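Side-chain contacts in tungsten-containing formylmethanofuran dehydrogenase 2 subunit C (Methanothermobacter wolfeii, PDB 5T5I), which probably serves as a structural, beta-helical subunit of the enzyme complex that interconverts carbon dioxide and methanofuran with formylmethanofuran: residues K9-E13 with V14-A18; P19-P23 with D24-G28; I171-K174 with G175-I179. All coordinates share one frame; numbering follows the deposited sequence.

Contact 1 of 3, residues K9-E13 with V14-A18; sequences KEQPE and VPLEA
Val14 meets the ring of Pro12 through its backbone, the carbonyl O lying 3.3 Å from Pro12 CG and 3.5 Å from Pro12 CB. The isopropyl group turns from the residues that precede it, and the backbone of another protein's chain packs on it. At Pro15 the contact is slight: ring atom CD rests 3.5 Å from the carbonyl O of Glu13, and the rest of the ring turns from the preceding residues and packs on Lys77 and an acidic side chain of another protein's chain. The Glu13 carboxylate also leaves the contact, its OE2 forming a salt bridge with a basic side chain of that other protein. Leu16 carries most of the apolar packing. Its side chain crosses the Pro12 ring at about a right angle and sets CD2 3.8 Å from Pro12 CG, while Leu16 CG lies 4.0 Å from Pro12 CD. With chi2 at 176° the other methyl, CD1, is stretched away from the backbone and arrives 3.9 Å from Gln11 NE2. Gln11 comes to meet it because its chain bends sharply at chi2 (-91°), swinging the amide round; the amide oxygen OE1 is held by Asn75 N and Thr76 OG1. The turn thus folds back on itself, proline against leucine, between strand 3-8 and strand 16-17. There Leu16 pairs through its backbone with Asn75 and Lys77, Glu17 pairs with Met40, and His41 of strand 38-41 packs on Pro12, Val14 and Leu16, so that strand 16-17 lies between strands 38-41 and 76-77.

Contact 2 of 3, residues P19-P23 with D24-G28; sequences PNIKP and DVFAG
Lys22 O is gripped by two amides of the following turn: it accepts hydrogen bonds from Phe26 N at 3.2 Å and from Val25 N at 3.1 Å. Pro23 O takes the next amide, Ala27 N, at 2.9 Å. Against this backbone lies the aliphatic part of Lys22. Its CG sits between backbone N and carbonyl carbon (chi1 53°), which carries the chain at a slant across Val25, with CG and CE both close to Val25 CG2; the CG contact is 3.9 Å. Val25 CB in turn rests 3.4 Å from Asn20 O. The same carbonyl oxygen lies 3.7 Å from Phe26 CE1, so the two side chains share one backbone neighbour.

Farther out, the bend at chi4 (-89°) brings Lys22 NZ back to Pro19 O, 2.9 Å away, and NZ also donates to Gln81 O. Replacing Lys22 by the short side chain of an alanine is likely to leave Pro19 O and Gln81 O without this shared donor and uncover the flank of Val25. Asn20 is tied by its ND2 to Gln38 O, Asp24 by its OD2 to Thr84 OG1, and the Phe26 ring is received by Ile4, Leu6 and Ile67. Ile21, centre of an inverse gamma turn closed by a weak bond from Lys22 N to Asn20 O, redirects the chain just ahead. The result is a helix N-terminus with Lys22 as N-cap residue, opening a single short helical turn whose Phe26 packs onto strands 3-8 and 66-69.

Contact 3 of 3, residues I171-K174 with G175-I179; sequences IIIK and GDVNI
Ile173 and Val177 form the close part of this contact, their side chains crossing at about a right angle. Val177 CG1 does the touching, lying against the branch point of the isoleucine: it is 3.9 Å from both Ile173 CG1 and Ile173 CG2, and 4.1 Å from Ile173 CB. With chi1 at -49° the isoleucine CG1 lies beside the backbone N, which puts CG2 opposite that nitrogen and directs this methyl at the chain beyond the bend. There it also approaches two backbone oxygens, Gly175 O at 3.8 Å and Asp176 O at 3.9 Å. Ile173 CD1 leads away from Val177, and Ile162 adds to the packing round the residue, while Val196 covers Val177.

The other side of the corner is more open and polar. The Lys174 chain leaves the bend, turning at chi3 and chi4, and NZ lies in a long, weak ion pair with Glu193 OE2. Asp176 likewise turns from Ile173. Its carboxylate OD1 accepts from Asn195 N, and its own amide N donates to Asn157 OD1, so Asp176 is tied to the coils nineteen residues before and after it. Asn178 ND2 reaches back to Asn160 OD1, which also accepts from Ile179 N. An aliphatic pair facing inward and a polar bend facing outward are characteristic of a parallel beta-helix: here strand 170-173, lying between strands 151-154 and 187-192, turns through Lys174-Asp176 into a short, weakly bonded strand about 177-179, parallel to strand 196-198.

The three contacts follow one another along the chain. Contacts 1 and 2 adjoin in sequence, their centres about 19 Å apart, and belong to the N-terminal end of the subunit: strand 16-17 leads into helix 23-26, and strand 3-8, which runs into contact 1, is packed upon by contact 2. Contact 3 lies nearer the middle of the beta-helix, its centre about 28 Å from that of contact 1 and 31 Å from that of contact 2, which is on the opposite side of the chain's centre. Neither touches it. Strand 66-69, beneath contact 2, and strand 170-173 of contact 3 belong to the same succession of parallel rungs, so the contacts sample an irregular N-terminal region and a coil corner of one elongated body.

Contact 1 of 3, residues K9-E13 with V14-A18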
ATOM      1  N   LYS C   9      20.700 -57.385  -4.821  1.00 39.50           N
ATOM      2  CA  LYS C   9      21.952 -57.221  -5.542  1.00 39.06           C
ATOM      3  C   LYS C   9      21.890 -55.739  -5.999  1.00 43.21           C
ATOM      4  O   LYS C   9      20.976 -55.025  -5.580  1.00 42.26           O
ATOM      5  CB  LYS C   9      22.017 -58.199  -6.729  1.00 40.52           C
ATOM      6  CG  LYS C   9      22.039 -59.654  -6.269  1.00 45.11           C
ATOM      7  CD  LYS C   9      21.940 -60.623  -7.421  1.00 50.01           C
ATOM      8  CE  LYS C   9      21.981 -62.055  -6.945  1.00 57.29           C
ATOM      9  NZ  LYS C   9      21.729 -63.009  -8.056  1.00 65.28           N
ATOM     10  N   GLU C  10      22.820 -55.265  -6.831  1.00 40.36           N
ATOM     11  CA  GLU C  10      22.766 -53.863  -7.260  1.00 39.61           C
ATOM     12  C   GLU C  10      21.445 -53.558  -7.992  1.00 40.88           C
ATOM     13  O   GLU C  10      21.075 -54.271  -8.928  1.00 39.15           O
ATOM     14  CB  GLU C  10      23.960 -53.504  -8.160  1.00 41.63           C
ATOM     15  CG  GLU C  10      24.010 -52.028  -8.522  1.00 53.00           C
ATOM     16  CD  GLU C  10      25.332 -51.549  -9.086  1.00 77.81           C
ATOM     17  OE1 GLU C  10      25.769 -50.437  -8.710  1.00 81.39           O
ATOM     18  OE2 GLU C  10      25.918 -52.268  -9.927  1.00 68.03           O
ATOM     19  N   GLN C  11      20.732 -52.508  -7.550  1.00 35.21           N
ATOM     20  CA  GLN C  11      19.478 -52.127  -8.191  1.00 33.10           C
ATOM     21  C   GLN C  11      19.787 -51.560  -9.583  1.00 36.35           C
ATOM     22  O   GLN C  11      20.762 -50.825  -9.734  1.00 35.20           O
ATOM     23  CB  GLN C  11      18.720 -51.079  -7.366  1.00 33.65           C
ATOM     24  CG  GLN C  11      18.062 -51.638  -6.113  1.00 39.67           C
ATOM     25  CD  GLN C  11      16.643 -52.081  -6.366  1.00 41.16           C
ATOM     26  OE1 GLN C  11      15.717 -51.258  -6.384  1.00 28.34           O
ATOM     27  NE2 GLN C  11      16.420 -53.385  -6.501  1.00 30.97           N
ATOM     28  N   PRO C  12      18.988 -51.908 -10.608  1.00 32.71           N
ATOM     29  CA  PRO C  12      19.236 -51.362 -11.955  1.00 32.29           C
ATOM     30  C   PRO C  12      18.752 -49.919 -12.109  1.00 35.33           C
ATOM     31  O   PRO C  12      17.889 -49.479 -11.342  1.00 34.71           O
ATOM     32  CB  PRO C  12      18.432 -52.303 -12.860  1.00 33.46           C
ATOM     33  CG  PRO C  12      17.307 -52.771 -12.003  1.00 37.96           C
ATOM     34  CD  PRO C  12      17.801 -52.791 -10.585  1.00 34.14           C
ATOM     35  N   GLU C  13      19.283 -49.190 -13.116  1.00 32.34           N
ATOM     36  CA  GLU C  13      18.834 -47.818 -13.437  1.00 31.81           C
ATOM     37  C   GLU C  13      17.432 -47.811 -14.062  1.00 32.96           C
ATOM     38  O   GLU C  13      16.677 -46.857 -13.855  1.00 31.61           O
ATOM     39  CB  GLU C  13      19.815 -47.097 -14.378  1.00 33.69           C
ATOM     40  CG  GLU C  13      21.111 -46.671 -13.702  1.00 50.81           C
ATOM     41  CD  GLU C  13      21.854 -45.541 -14.390  1.00 78.45           C
ATOM     42  OE1 GLU C  13      21.614 -45.298 -15.595  1.00 82.77           O
ATOM     43  OE2 GLU C  13      22.685 -44.894 -13.713  1.00 70.70           O
ATOM     44  N   VAL C  14      17.098 -48.850 -14.859  1.00 28.86           N
ATOM     45  CA  VAL C  14      15.757 -49.035 -15.408  1.00 27.73           C
ATOM     46  C   VAL C  14      15.015 -49.718 -14.257  1.00 31.57           C
ATOM     47  O   VAL C  14      15.452 -50.794 -13.858  1.00 31.58           O
ATOM     48  CB  VAL C  14      15.752 -49.909 -16.681  1.00 31.66           C
ATOM     49  CG1 VAL C  14      14.325 -50.259 -17.100  1.00 31.12           C
ATOM     50  CG2 VAL C  14      16.485 -49.208 -17.812  1.00 31.63           C
ATOM     51  N   PRO C  15      13.959 -49.130 -13.657  1.00 27.80           N
ATOM     52  CA  PRO C  15      13.358 -49.776 -12.472  1.00 27.10           C
ATOM     53  C   PRO C  15      12.759 -51.167 -12.671  1.00 28.57           C
ATOM     54  O   PRO C  15      12.417 -51.563 -13.789  1.00 28.19           O
ATOM     55  CB  PRO C  15      12.274 -48.788 -12.021  1.00 27.92           C
ATOM     56  CG  PRO C  15      12.538 -47.529 -12.740  1.00 32.80           C
ATOM     57  CD  PRO C  15      13.314 -47.837 -13.965  1.00 28.76           C
ATOM     58  N   LEU C  16      12.641 -51.895 -11.559  1.00 24.24           N
ATOM     59  CA  LEU C  16      11.981 -53.190 -11.499  1.00 24.85           C
ATOM     60  C   LEU C  16      10.536 -52.952 -11.074  1.00 29.21           C
ATOM     61  O   LEU C  16      10.262 -52.011 -10.322  1.00 26.81           O
ATOM     62  CB  LEU C  16      12.636 -54.095 -10.430  1.00 25.48           C
ATOM     63  CG  LEU C  16      14.126 -54.420 -10.588  1.00 29.73           C
ATOM     64  CD1 LEU C  16      14.620 -55.224  -9.403  1.00 30.57           C
ATOM     65  CD2 LEU C  16      14.386 -55.179 -11.873  1.00 29.59           C
ATOM     66  N   GLU C  17       9.616 -53.803 -11.534  1.00 27.42           N
ATOM     67  CA  GLU C  17       8.214 -53.808 -11.074  1.00 27.45           C
ATOM     68  C   GLU C  17       8.032 -55.199 -10.494  1.00 30.89           C
ATOM     69  O   GLU C  17       8.178 -56.175 -11.220  1.00 30.48           O
ATOM     70  CB  GLU C  17       7.184 -53.549 -12.182  1.00 28.21           C
ATOM     71  CG  GLU C  17       7.363 -52.212 -12.878  1.00 37.84           C
ATOM     72  CD  GLU C  17       6.111 -51.641 -13.517  1.00 59.95           C
ATOM     73  OE1 GLU C  17       6.233 -50.636 -14.255  1.00 58.30           O
ATOM     74  OE2 GLU C  17       5.005 -52.176 -13.262  1.00 42.25           O
ATOM     75  N   ALA C  18       7.769 -55.295  -9.190  1.00 27.30           N
ATOM     76  CA  ALA C  18       7.693 -56.585  -8.515  1.00 27.87           C
ATOM     77  C   ALA C  18       6.424 -56.779  -7.673  1.00 30.19           C
ATOM     78  O   ALA C  18       6.511 -57.058  -6.472  1.00 31.29           O
ATOM     79  CB  ALA C  18       8.942 -56.769  -7.669  1.00 29.55           C
TER

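Contact 2 of 3, residues P19-P23 with D24-G28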
ATOM      1  N   PRO C  19       5.232 -56.740  -8.311  1.00 25.96           N
ATOM      2  CA  PRO C  19       3.987 -57.011  -7.564  1.00 25.88           C
ATOM      3  C   PRO C  19       3.911 -58.421  -6.965  1.00 31.15           C
ATOM      4  O   PRO C  19       3.166 -58.627  -6.006  1.00 30.94           O
ATOM      5  CB  PRO C  19       2.896 -56.768  -8.614  1.00 26.87           C
ATOM      6  CG  PRO C  19       3.576 -57.048  -9.924  1.00 30.00           C
ATOM      7  CD  PRO C  19       4.941 -56.473  -9.738  1.00 26.17           C
ATOM      8  N   ASN C  20       4.704 -59.379  -7.491  1.00 28.64           N
ATOM      9  CA  ASN C  20       4.744 -60.743  -6.948  1.00 29.78           C
ATOM     10  C   ASN C  20       5.516 -60.842  -5.622  1.00 33.62           C
ATOM     11  O   ASN C  20       5.491 -61.905  -5.004  1.00 33.98           O
ATOM     12  CB  ASN C  20       5.283 -61.743  -7.981  1.00 30.86           C
ATOM     13  CG  ASN C  20       4.311 -62.043  -9.091  1.00 40.06           C
ATOM     14  OD1 ASN C  20       3.099 -62.003  -8.904  1.00 33.77           O
ATOM     15  ND2 ASN C  20       4.811 -62.477 -10.239  1.00 34.26           N
ATOM     16  N   ILE C  21       6.187 -59.757  -5.160  1.00 30.14           N
ATOM     17  CA  ILE C  21       6.819 -59.769  -3.837  1.00 28.96           C
ATOM     18  C   ILE C  21       5.709 -59.497  -2.822  1.00 31.97           C
ATOM     19  O   ILE C  21       5.393 -58.348  -2.520  1.00 30.69           O
ATOM     20  CB  ILE C  21       8.012 -58.798  -3.679  1.00 30.82           C
ATOM     21  CG1 ILE C  21       9.140 -59.206  -4.646  1.00 31.59           C
ATOM     22  CG2 ILE C  21       8.543 -58.833  -2.205  1.00 31.04           C
ATOM     23  CD1 ILE C  21      10.318 -58.213  -4.741  1.00 36.42           C
ATOM     24  N   LYS C  22       5.086 -60.566  -2.358  1.00 29.48           N
ATOM     25  CA  LYS C  22       4.046 -60.502  -1.342  1.00 29.26           C
ATOM     26  C   LYS C  22       3.831 -61.873  -0.698  1.00 34.57           C
ATOM     27  O   LYS C  22       4.021 -62.889  -1.372  1.00 34.50           O
ATOM     28  CB  LYS C  22       2.719 -59.952  -1.892  1.00 29.91           C
ATOM     29  CG  LYS C  22       2.161 -60.634  -3.132  1.00 36.53           C
ATOM     30  CD  LYS C  22       0.726 -60.159  -3.371  1.00 38.18           C
ATOM     31  CE  LYS C  22       0.145 -60.429  -4.745  1.00 37.12           C
ATOM     32  NZ  LYS C  22       0.410 -59.327  -5.708  1.00 52.90           N
ATOM     33  N   PRO C  23       3.408 -61.931   0.581  1.00 33.10           N
ATOM     34  CA  PRO C  23       3.195 -63.245   1.231  1.00 34.09           C
ATOM     35  C   PRO C  23       2.241 -64.198   0.487  1.00 38.75           C
ATOM     36  O   PRO C  23       2.460 -65.413   0.511  1.00 39.35           O
ATOM     37  CB  PRO C  23       2.663 -62.857   2.615  1.00 35.90           C
ATOM     38  CG  PRO C  23       3.238 -61.499   2.866  1.00 39.61           C
ATOM     39  CD  PRO C  23       3.166 -60.826   1.532  1.00 35.07           C
ATOM     40  N   ASP C  24       1.223 -63.651  -0.223  1.00 33.50           N
ATOM     41  CA  ASP C  24       0.253 -64.449  -0.994  1.00 33.59           C
ATOM     42  C   ASP C  24       0.911 -65.303  -2.102  1.00 37.92           C
ATOM     43  O   ASP C  24       0.476 -66.429  -2.344  1.00 38.13           O
ATOM     44  CB  ASP C  24      -0.826 -63.547  -1.608  1.00 34.49           C
ATOM     45  CG  ASP C  24      -1.604 -62.765  -0.573  1.00 43.08           C
ATOM     46  OD1 ASP C  24      -1.059 -61.751  -0.056  1.00 40.48           O
ATOM     47  OD2 ASP C  24      -2.730 -63.188  -0.236  1.00 48.45           O
ATOM     48  N   VAL C  25       1.960 -64.775  -2.755  1.00 33.74           N
ATOM     49  CA  VAL C  25       2.674 -65.501  -3.809  1.00 33.91           C
ATOM     50  C   VAL C  25       3.726 -66.421  -3.193  1.00 38.15           C
ATOM     51  O   VAL C  25       3.929 -67.515  -3.701  1.00 38.84           O
ATOM     52  CB  VAL C  25       3.296 -64.527  -4.837  1.00 37.02           C
ATOM     53  CG1 VAL C  25       4.127 -65.272  -5.887  1.00 37.32           C
ATOM     54  CG2 VAL C  25       2.206 -63.705  -5.518  1.00 35.67           C
ATOM     55  N   PHE C  26       4.418 -65.967  -2.126  1.00 34.66           N
ATOM     56  CA  PHE C  26       5.479 -66.754  -1.483  1.00 34.65           C
ATOM     57  C   PHE C  26       4.905 -67.979  -0.773  1.00 40.19           C
ATOM     58  O   PHE C  26       5.598 -68.989  -0.671  1.00 40.95           O
ATOM     59  CB  PHE C  26       6.307 -65.880  -0.519  1.00 35.68           C
ATOM     60  CG  PHE C  26       7.336 -64.957  -1.149  1.00 35.85           C
ATOM     61  CD1 PHE C  26       7.110 -64.373  -2.395  1.00 37.36           C
ATOM     62  CD2 PHE C  26       8.471 -64.578  -0.446  1.00 37.46           C
ATOM     63  CE1 PHE C  26       8.060 -63.522  -2.967  1.00 37.26           C
ATOM     64  CE2 PHE C  26       9.410 -63.715  -1.013  1.00 39.37           C
ATOM     65  CZ  PHE C  26       9.192 -63.186  -2.265  1.00 36.83           C
ATOM     66  N   ALA C  27       3.624 -67.918  -0.330  1.00 37.99           N
ATOM     67  CA  ALA C  27       2.968 -69.043   0.357  1.00 38.84           C
ATOM     68  C   ALA C  27       2.944 -70.318  -0.493  1.00 44.22           C
ATOM     69  O   ALA C  27       2.572 -70.267  -1.666  1.00 43.39           O
ATOM     70  CB  ALA C  27       1.554 -68.658   0.763  1.00 39.13           C
ATOM     71  N   GLY C  28       3.393 -71.424   0.102  1.00 42.63           N
ATOM     72  CA  GLY C  28       3.430 -72.737  -0.534  1.00 43.27           C
ATOM     73  C   GLY C  28       4.582 -72.984  -1.493  1.00 47.86           C
ATOM     74  O   GLY C  28       4.620 -74.040  -2.127  1.00 48.33           O
TER

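Contact 3 of 3, residues I171-K174 with G175-I179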
ATOM      1  N   ILE C 171      -5.249 -41.849   7.413  1.00 22.99           N
ATOM      2  CA  ILE C 171      -3.893 -41.453   7.023  1.00 22.25           C
ATOM      3  C   ILE C 171      -3.339 -40.526   8.106  1.00 26.67           C
ATOM      4  O   ILE C 171      -3.965 -39.512   8.429  1.00 26.15           O
ATOM      5  CB  ILE C 171      -3.842 -40.778   5.635  1.00 24.35           C
ATOM      6  CG1 ILE C 171      -4.324 -41.739   4.526  1.00 23.89           C
ATOM      7  CG2 ILE C 171      -2.404 -40.266   5.330  1.00 23.86           C
ATOM      8  CD1 ILE C 171      -4.595 -41.066   3.162  1.00 25.22           C
ATOM      9  N   ILE C 172      -2.153 -40.845   8.630  1.00 23.31           N
ATOM     10  CA  ILE C 172      -1.477 -40.016   9.626  1.00 23.40           C
ATOM     11  C   ILE C 172      -0.115 -39.589   9.060  1.00 27.37           C
ATOM     12  O   ILE C 172       0.692 -40.452   8.715  1.00 26.95           O
ATOM     13  CB  ILE C 172      -1.325 -40.750  10.987  1.00 26.67           C
ATOM     14  CG1 ILE C 172      -2.710 -41.101  11.583  1.00 28.63           C
ATOM     15  CG2 ILE C 172      -0.507 -39.897  11.976  1.00 27.01           C
ATOM     16  CD1 ILE C 172      -2.675 -42.069  12.745  1.00 39.02           C
ATOM     17  N   ILE C 173       0.132 -38.277   8.946  1.00 23.78           N
ATOM     18  CA  ILE C 173       1.436 -37.735   8.531  1.00 23.38           C
ATOM     19  C   ILE C 173       2.007 -37.078   9.781  1.00 26.93           C
ATOM     20  O   ILE C 173       1.429 -36.104  10.275  1.00 26.41           O
ATOM     21  CB  ILE C 173       1.341 -36.708   7.357  1.00 24.83           C
ATOM     22  CG1 ILE C 173       0.477 -37.224   6.195  1.00 24.60           C
ATOM     23  CG2 ILE C 173       2.747 -36.295   6.861  1.00 24.27           C
ATOM     24  CD1 ILE C 173       0.896 -38.537   5.548  1.00 22.11           C
ATOM     25  N   LYS C 174       3.109 -37.603  10.311  1.00 24.18           N
ATOM     26  CA  LYS C 174       3.712 -37.039  11.523  1.00 24.36           C
ATOM     27  C   LYS C 174       4.516 -35.750  11.236  1.00 29.67           C
ATOM     28  O   LYS C 174       4.675 -34.923  12.124  1.00 28.36           O
ATOM     29  CB  LYS C 174       4.525 -38.085  12.268  1.00 25.72           C
ATOM     30  CG  LYS C 174       3.668 -39.279  12.710  1.00 37.22           C
ATOM     31  CD  LYS C 174       4.434 -40.266  13.638  1.00 49.14           C
ATOM     32  CE  LYS C 174       3.709 -40.861  14.839  1.00 69.37           C
ATOM     33  NZ  LYS C 174       2.219 -40.714  14.854  1.00 78.36           N
ATOM     34  N   GLY C 175       4.978 -35.583   9.995  1.00 28.13           N
ATOM     35  CA  GLY C 175       5.666 -34.382   9.543  1.00 27.99           C
ATOM     36  C   GLY C 175       4.736 -33.409   8.831  1.00 29.48           C
ATOM     37  O   GLY C 175       3.540 -33.314   9.139  1.00 28.06           O
ATOM     38  N   ASP C 176       5.287 -32.692   7.853  1.00 25.11           N
ATOM     39  CA  ASP C 176       4.564 -31.699   7.057  1.00 24.14           C
ATOM     40  C   ASP C 176       4.073 -32.267   5.725  1.00 27.71           C
ATOM     41  O   ASP C 176       4.597 -33.266   5.234  1.00 27.62           O
ATOM     42  CB  ASP C 176       5.503 -30.520   6.748  1.00 25.66           C
ATOM     43  CG  ASP C 176       6.152 -29.915   7.974  1.00 35.76           C
ATOM     44  OD1 ASP C 176       5.464 -29.796   9.009  1.00 36.74           O
ATOM     45  OD2 ASP C 176       7.360 -29.591   7.909  1.00 38.59           O
ATOM     46  N   VAL C 177       3.090 -31.588   5.124  1.00 24.11           N
ATOM     47  CA  VAL C 177       2.605 -31.866   3.769  1.00 22.75           C
ATOM     48  C   VAL C 177       2.721 -30.583   2.943  1.00 25.83           C
ATOM     49  O   VAL C 177       2.816 -29.480   3.498  1.00 24.96           O
ATOM     50  CB  VAL C 177       1.186 -32.479   3.661  1.00 25.82           C
ATOM     51  CG1 VAL C 177       1.084 -33.794   4.424  1.00 26.30           C
ATOM     52  CG2 VAL C 177       0.119 -31.503   4.114  1.00 26.05           C
ATOM     53  N   ASN C 178       2.658 -30.720   1.620  1.00 23.78           N
ATOM     54  CA  ASN C 178       2.730 -29.573   0.734  1.00 24.27           C
ATOM     55  C   ASN C 178       1.322 -29.029   0.443  1.00 26.61           C
ATOM     56  O   ASN C 178       0.754 -28.403   1.338  1.00 25.90           O
ATOM     57  CB  ASN C 178       3.566 -29.892  -0.509  1.00 25.75           C
ATOM     58  CG  ASN C 178       3.895 -28.655  -1.309  1.00 33.98           C
ATOM     59  OD1 ASN C 178       4.400 -27.696  -0.767  1.00 30.31           O
ATOM     60  ND2 ASN C 178       3.674 -28.655  -2.604  1.00 26.20           N
ATOM     61  N   ILE C 179       0.726 -29.265  -0.749  1.00 22.28           N
ATOM     62  CA  ILE C 179      -0.594 -28.697  -1.029  1.00 20.64           C
ATOM     63  C   ILE C 179      -1.657 -29.752  -1.310  1.00 22.51           C
ATOM     64  O   ILE C 179      -1.356 -30.883  -1.662  1.00 22.22           O
ATOM     65  CB  ILE C 179      -0.539 -27.640  -2.161  1.00 22.69           C
ATOM     66  CG1 ILE C 179      -0.163 -28.271  -3.531  1.00 21.74           C
ATOM     67  CG2 ILE C 179       0.409 -26.505  -1.785  1.00 23.99           C
ATOM     68  CD1 ILE C 179      -0.387 -27.338  -4.733  1.00 24.23           C
TER